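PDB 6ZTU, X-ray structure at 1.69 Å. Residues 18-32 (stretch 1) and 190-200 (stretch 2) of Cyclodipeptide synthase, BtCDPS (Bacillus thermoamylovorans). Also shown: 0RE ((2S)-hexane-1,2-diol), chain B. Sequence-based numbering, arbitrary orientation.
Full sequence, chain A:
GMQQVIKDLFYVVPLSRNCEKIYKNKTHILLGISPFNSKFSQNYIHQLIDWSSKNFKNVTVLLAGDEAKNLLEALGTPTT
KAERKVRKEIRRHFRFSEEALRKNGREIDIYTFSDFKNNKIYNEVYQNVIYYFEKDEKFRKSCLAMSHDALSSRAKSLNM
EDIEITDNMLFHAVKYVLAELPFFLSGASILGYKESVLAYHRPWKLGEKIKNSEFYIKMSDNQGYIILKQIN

Stretch 1 (18-32) NCEKIYKNKTHILLG
Stretch 2, residues 190-200: ILGYKESVLAY

Stretch 1 runs from a helix through a tight turn into a strand, and stretch 2 runs from a helix end through a loop into a parallel strand. Together they bury 917 Å². The helix of stretch 1 crosses strand 196-200 at -102°, with the axes 7.7 Å apart at closest approach.

In the helix, phi/psi are near -65/-40 through Tyr 23; psi then rises to -24 at Lys 24 and -23 at Asn 25. Ile 22 N donates to Asn 18 O at 3.0 Å, and Tyr 23 N to Cys 19 O at 2.8 Å. Glu 20 faces away from stretch 2. Cys 19 (chi1 m) meets it through its backbone, with Cys 19 O 3.9 Å from Val 197 CG1. The CA-to-CB bond of Ile 22 (m, t) points toward stretch 2. Its CG2 lies 3.8 Å from Val 197 CG1 and 3.5 Å from Ser 196 O. Tyr 23 (chi1 t) points away, yet its CB is still 4.2 Å from Val 197 CG1.

The CA-to-CB bond of Asn 25 (chi1 m) points toward stretch 2. Its ND2 donates to Glu 195 OE1 at 3.0 Å, and more weakly to Glu 195 OE2, also at 3.0 Å. Lys 26 is the first residue after the helix to leave helical phi/psi, with positive phi (59/25), and its N donates to Tyr 23 O at 3.0 Å. Thr 27 (-67/-49, chi1 m) donates from OG1 to Glu 195 OE2 at 2.6 Å. The carboxylate of Glu 195 (chi1 p, chi2 t) thus ties the strand's approach to both Asn 25 and Thr 27. Glu 195 O is buried without a partner.

His 28 (-159/140, chi1 t, chi2 -91°) meets stretch 2 through its ring, and its NE2 is hydrogen-bonded elsewhere in the structure. ND1 and Ser 196 OG (chi1 t) share a hydrogen bond of 2.7 Å at the ring edge; either atom could be the donor. Over one ring face lies Tyr 193 (chi1 m, chi2 -82°), in an offset stack with centroids 4.0 Å apart and planes at 20°. Gly 192, the first residue to leave helical phi/psi after the helix of stretch 2, has positive phi (99/26) and precedes this tyrosine.

The two strands are parallel, with their axes 4.7 Å apart and at 26° to each other. The register pairs Ile 29 with Val 197, Leu 30 with Leu 198 and Leu 31 with Ala 199, at CA-CA distances of 5.1, 4.6 and 5.2 Å. The ladder alternates donors. Val 197 N donates to His 28 O at 3.2 Å, Leu 30 N to Val 197 O at 2.9 Å, Ala 199 N to Leu 30 O at 2.9 Å, and Gly 32 N to Ala 199 O at 3.3 Å.

Ile 29 (t, t) and Leu 31 (m, t) share a sheet face with Val 197 and Ala 199. Ile 29 CD1 packs 3.6 Å from Ala 199 CB. Leu 30 (t, p) takes the other face with Leu 198 (t, p). Leu 30 CD1 is 4.0 Å from Leu 191 CD1.

At Gly 32 (-86/120), a CB would clash with C03 of the bound hexanediol. Gly 32 O lies 3.5 Å from Tyr 200 CD1, at the ring edge. One water donates to Gly 32 O at 2.8 Å and to Ala 199 O at 2.9 Å. The diol's C02 sits over a face of the Tyr 200 ring, 3.5 Å from Tyr 200 CE1.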

# COMPACT_ATOMS: atom_id res chain seq x y z
N ASN A 18 3.09 17.66 7.48
CA ASN A 18 3.78 17.63 6.20
C ASN A 18 2.96 16.87 5.15
O ASN A 18 2.87 17.30 3.99
CB ASN A 18 5.17 17.02 6.36
CG ASN A 18 6.03 17.21 5.12
OD1 ASN A 18 6.37 16.25 4.42
ND2 ASN A 18 6.39 18.45 4.84
N CYS A 19 2.35 15.75 5.55
CA CYS A 19 1.50 15.02 4.61
C CYS A 19 0.34 15.89 4.16
O CYS A 19 -0.08 15.84 2.99
CB CYS A 19 0.98 13.72 5.25
SG CYS A 19 2.24 12.65 5.97
N GLU A 20 -0.19 16.70 5.07
CA GLU A 20 -1.28 17.60 4.73
C GLU A 20 -0.85 18.61 3.67
O GLU A 20 -1.61 18.92 2.75
CB GLU A 20 -1.78 18.32 5.98
CG GLU A 20 -2.95 19.25 5.72
CD GLU A 20 -3.40 19.94 6.99
OE1 GLU A 20 -2.54 20.27 7.84
OE2 GLU A 20 -4.62 20.15 7.14
N LYS A 21 0.36 19.16 3.81
CA LYS A 21 0.88 20.11 2.83
C LYS A 21 1.00 19.45 1.46
O LYS A 21 0.58 20.02 0.44
CB LYS A 21 2.23 20.67 3.27
CG LYS A 21 2.18 21.53 4.52
CD LYS A 21 3.56 21.74 5.12
CE LYS A 21 3.58 22.95 6.04
NZ LYS A 21 2.93 24.14 5.40
N ILE A 22 1.56 18.24 1.42
CA ILE A 22 1.72 17.54 0.15
C ILE A 22 0.37 17.22 -0.46
O ILE A 22 0.16 17.34 -1.67
CB ILE A 22 2.57 16.27 0.35
CG1 ILE A 22 3.98 16.66 0.79
CG2 ILE A 22 2.57 15.44 -0.93
CD1 ILE A 22 4.80 15.49 1.32
N TYR A 23 -0.58 16.79 0.38
CA TYR A 23 -1.93 16.53 -0.10
C TYR A 23 -2.56 17.78 -0.70
O TYR A 23 -3.18 17.73 -1.77
CB TYR A 23 -2.80 15.98 1.04
CG TYR A 23 -4.27 16.08 0.78
CD1 TYR A 23 -4.88 15.29 -0.17
CD2 TYR A 23 -5.07 16.96 1.51
CE1 TYR A 23 -6.23 15.37 -0.41
CE2 TYR A 23 -6.42 17.05 1.27
CZ TYR A 23 -7.00 16.25 0.31
OH TYR A 23 -8.35 16.32 0.07
N LYS A 24 -2.42 18.92 -0.02
CA LYS A 24 -3.02 20.14 -0.53
C LYS A 24 -2.37 20.61 -1.82
O LYS A 24 -3.01 21.31 -2.61
CB LYS A 24 -2.96 21.23 0.53
CG LYS A 24 -3.99 21.03 1.64
CD LYS A 24 -3.87 22.11 2.70
CE LYS A 24 -4.77 21.81 3.89
NZ LYS A 24 -6.20 21.69 3.48
N ASN A 25 -1.11 20.23 -2.06
CA ASN A 25 -0.48 20.55 -3.34
C ASN A 25 -1.08 19.76 -4.50
O ASN A 25 -0.95 20.18 -5.66
CB ASN A 25 1.03 20.29 -3.27
CG ASN A 25 1.76 21.27 -2.39
OD1 ASN A 25 1.27 22.37 -2.12
ND2 ASN A 25 2.95 20.89 -1.94
N LYS A 26 -1.71 18.61 -4.23
CA LYS A 26 -2.44 17.83 -5.23
C LYS A 26 -1.56 17.39 -6.40
O LYS A 26 -2.06 17.10 -7.48
CB LYS A 26 -3.67 18.59 -5.75
CG LYS A 26 -4.73 18.87 -4.67
CD LYS A 26 -5.42 17.59 -4.19
CE LYS A 26 -6.25 17.83 -2.94
NZ LYS A 26 -7.15 19.02 -3.10
N THR A 27 -0.24 17.28 -6.17
CA THR A 27 0.69 16.90 -7.24
C THR A 27 0.46 15.45 -7.68
O THR A 27 0.37 15.17 -8.88
CB THR A 27 2.13 17.09 -6.76
OG1 THR A 27 2.35 18.46 -6.40
CG2 THR A 27 3.14 16.67 -7.83
N HIS A 28 0.38 14.53 -6.73
CA HIS A 28 0.32 13.12 -7.10
C HIS A 28 -0.28 12.32 -5.95
O HIS A 28 0.03 12.59 -4.78
CB HIS A 28 1.71 12.59 -7.45
CG HIS A 28 1.72 11.15 -7.84
ND1 HIS A 28 1.91 10.13 -6.93
CD2 HIS A 28 1.55 10.55 -9.04
CE1 HIS A 28 1.87 8.97 -7.55
NE2 HIS A 28 1.65 9.19 -8.84
N ILE A 29 -1.12 11.36 -6.29
CA ILE A 29 -1.64 10.38 -5.34
C ILE A 29 -1.29 8.98 -5.85
O ILE A 29 -1.38 8.69 -7.05
CB ILE A 29 -3.16 10.54 -5.11
CG1 ILE A 29 -3.67 9.56 -4.06
CG2 ILE A 29 -3.91 10.38 -6.43
CD1 ILE A 29 -5.09 9.87 -3.57
N LEU A 30 -0.83 8.14 -4.92
CA LEU A 30 -0.59 6.72 -5.18
C LEU A 30 -1.66 5.95 -4.43
O LEU A 30 -1.73 6.02 -3.20
CB LEU A 30 0.82 6.32 -4.70
CG LEU A 30 1.27 4.87 -4.98
CD1 LEU A 30 1.30 4.61 -6.49
CD2 LEU A 30 2.61 4.59 -4.36
N LEU A 31 -2.50 5.22 -5.16
CA LEU A 31 -3.63 4.50 -4.57
C LEU A 31 -3.18 3.08 -4.26
O LEU A 31 -2.86 2.32 -5.16
CB LEU A 31 -4.82 4.51 -5.53
CG LEU A 31 -5.45 5.88 -5.76
CD1 LEU A 31 -6.40 5.80 -6.96
CD2 LEU A 31 -6.19 6.33 -4.50
N GLY A 32 -3.13 2.74 -2.97
CA GLY A 32 -2.72 1.40 -2.59
C GLY A 32 -3.89 0.44 -2.61
O GLY A 32 -4.88 0.66 -1.91
N ILE A 190 10.61 7.21 -5.91
CA ILE A 190 10.72 5.99 -6.72
C ILE A 190 10.08 6.19 -8.09
O ILE A 190 10.64 5.81 -9.13
CB ILE A 190 10.07 4.80 -5.99
CG1 ILE A 190 10.89 4.43 -4.75
CG2 ILE A 190 9.92 3.58 -6.93
CD1 ILE A 190 10.11 3.48 -3.83
N LEU A 191 8.89 6.79 -8.12
CA LEU A 191 8.15 6.92 -9.37
C LEU A 191 8.60 8.11 -10.21
O LEU A 191 8.42 8.09 -11.44
CB LEU A 191 6.65 7.04 -9.08
CG LEU A 191 5.97 5.77 -8.55
CD1 LEU A 191 4.69 6.15 -7.83
CD2 LEU A 191 5.68 4.82 -9.70
N GLY A 192 9.19 9.12 -9.60
CA GLY A 192 9.65 10.29 -10.31
C GLY A 192 8.73 11.49 -10.27
O GLY A 192 8.76 12.30 -11.20
N TYR A 193 7.90 11.62 -9.23
CA TYR A 193 7.10 12.82 -9.03
C TYR A 193 7.75 13.72 -7.99
O TYR A 193 8.53 13.27 -7.14
CB TYR A 193 5.67 12.45 -8.61
CG TYR A 193 4.98 11.73 -9.72
CD1 TYR A 193 4.40 12.44 -10.77
CD2 TYR A 193 4.98 10.34 -9.79
CE1 TYR A 193 3.81 11.78 -11.83
CE2 TYR A 193 4.38 9.68 -10.85
CZ TYR A 193 3.80 10.41 -11.86
OH TYR A 193 3.21 9.76 -12.93
N LYS A 194 7.46 15.02 -8.08
CA LYS A 194 8.03 15.98 -7.15
C LYS A 194 7.67 15.65 -5.71
O LYS A 194 8.47 15.85 -4.79
CB LYS A 194 7.55 17.39 -7.49
CG LYS A 194 8.28 18.48 -6.73
CD LYS A 194 7.33 19.51 -6.15
CE LYS A 194 6.62 20.28 -7.24
NZ LYS A 194 6.05 21.57 -6.73
N GLU A 195 6.45 15.16 -5.51
CA GLU A 195 5.93 14.80 -4.19
C GLU A 195 4.71 13.92 -4.40
O GLU A 195 4.12 13.90 -5.49
CB GLU A 195 5.58 16.06 -3.37
CG GLU A 195 4.44 16.84 -4.01
CD GLU A 195 4.31 18.26 -3.50
OE1 GLU A 195 4.77 18.56 -2.37
OE2 GLU A 195 3.72 19.07 -4.24
N SER A 196 4.31 13.20 -3.35
CA SER A 196 3.19 12.28 -3.50
C SER A 196 2.62 11.93 -2.13
O SER A 196 3.34 12.01 -1.13
CB SER A 196 3.61 10.98 -4.20
OG SER A 196 2.54 10.06 -4.27
N VAL A 197 1.35 11.56 -2.09
CA VAL A 197 0.78 10.90 -0.92
C VAL A 197 0.36 9.50 -1.33
O VAL A 197 -0.30 9.33 -2.36
CB VAL A 197 -0.41 11.66 -0.30
CG1 VAL A 197 0.06 12.89 0.47
CG2 VAL A 197 -1.43 12.06 -1.35
N LEU A 198 0.74 8.51 -0.53
CA LEU A 198 0.12 7.19 -0.61
C LEU A 198 -1.20 7.23 0.14
O LEU A 198 -1.26 7.77 1.25
CB LEU A 198 1.05 6.13 -0.02
CG LEU A 198 0.49 4.72 0.20
CD1 LEU A 198 0.17 4.07 -1.15
CD2 LEU A 198 1.51 3.89 0.99
N ALA A 199 -2.26 6.69 -0.46
CA ALA A 199 -3.61 6.81 0.10
C ALA A 199 -4.20 5.44 0.37
O ALA A 199 -4.16 4.56 -0.48
CB ALA A 199 -4.53 7.60 -0.84
N TYR A 200 -4.77 5.28 1.56
CA TYR A 200 -5.30 4.01 2.00
C TYR A 200 -6.40 4.32 3.01
O TYR A 200 -6.54 5.45 3.46
CB TYR A 200 -4.21 3.13 2.61
CG TYR A 200 -4.58 1.67 2.73
CD1 TYR A 200 -4.85 0.91 1.61
CD2 TYR A 200 -4.64 1.07 3.99
CE1 TYR A 200 -5.19 -0.43 1.73
CE2 TYR A 200 -4.98 -0.26 4.11
CZ TYR A 200 -5.25 -1.01 2.98
OH TYR A 200 -5.58 -2.35 3.11
O01 0RE B . -0.67 -1.93 2.34
C02 0RE B . -1.86 -1.41 1.83
C03 0RE B . -1.52 -0.40 0.74
O04 0RE B . -1.13 0.82 1.33
C05 0RE B . -0.40 -0.96 -0.12
C06 0RE B . -0.85 -2.27 -0.77
C07 0RE B . 0.35 -2.88 -1.49
C08 0RE B . 0.03 -2.81 -2.98
O HOH W 1 -6.41 2.95 -1.31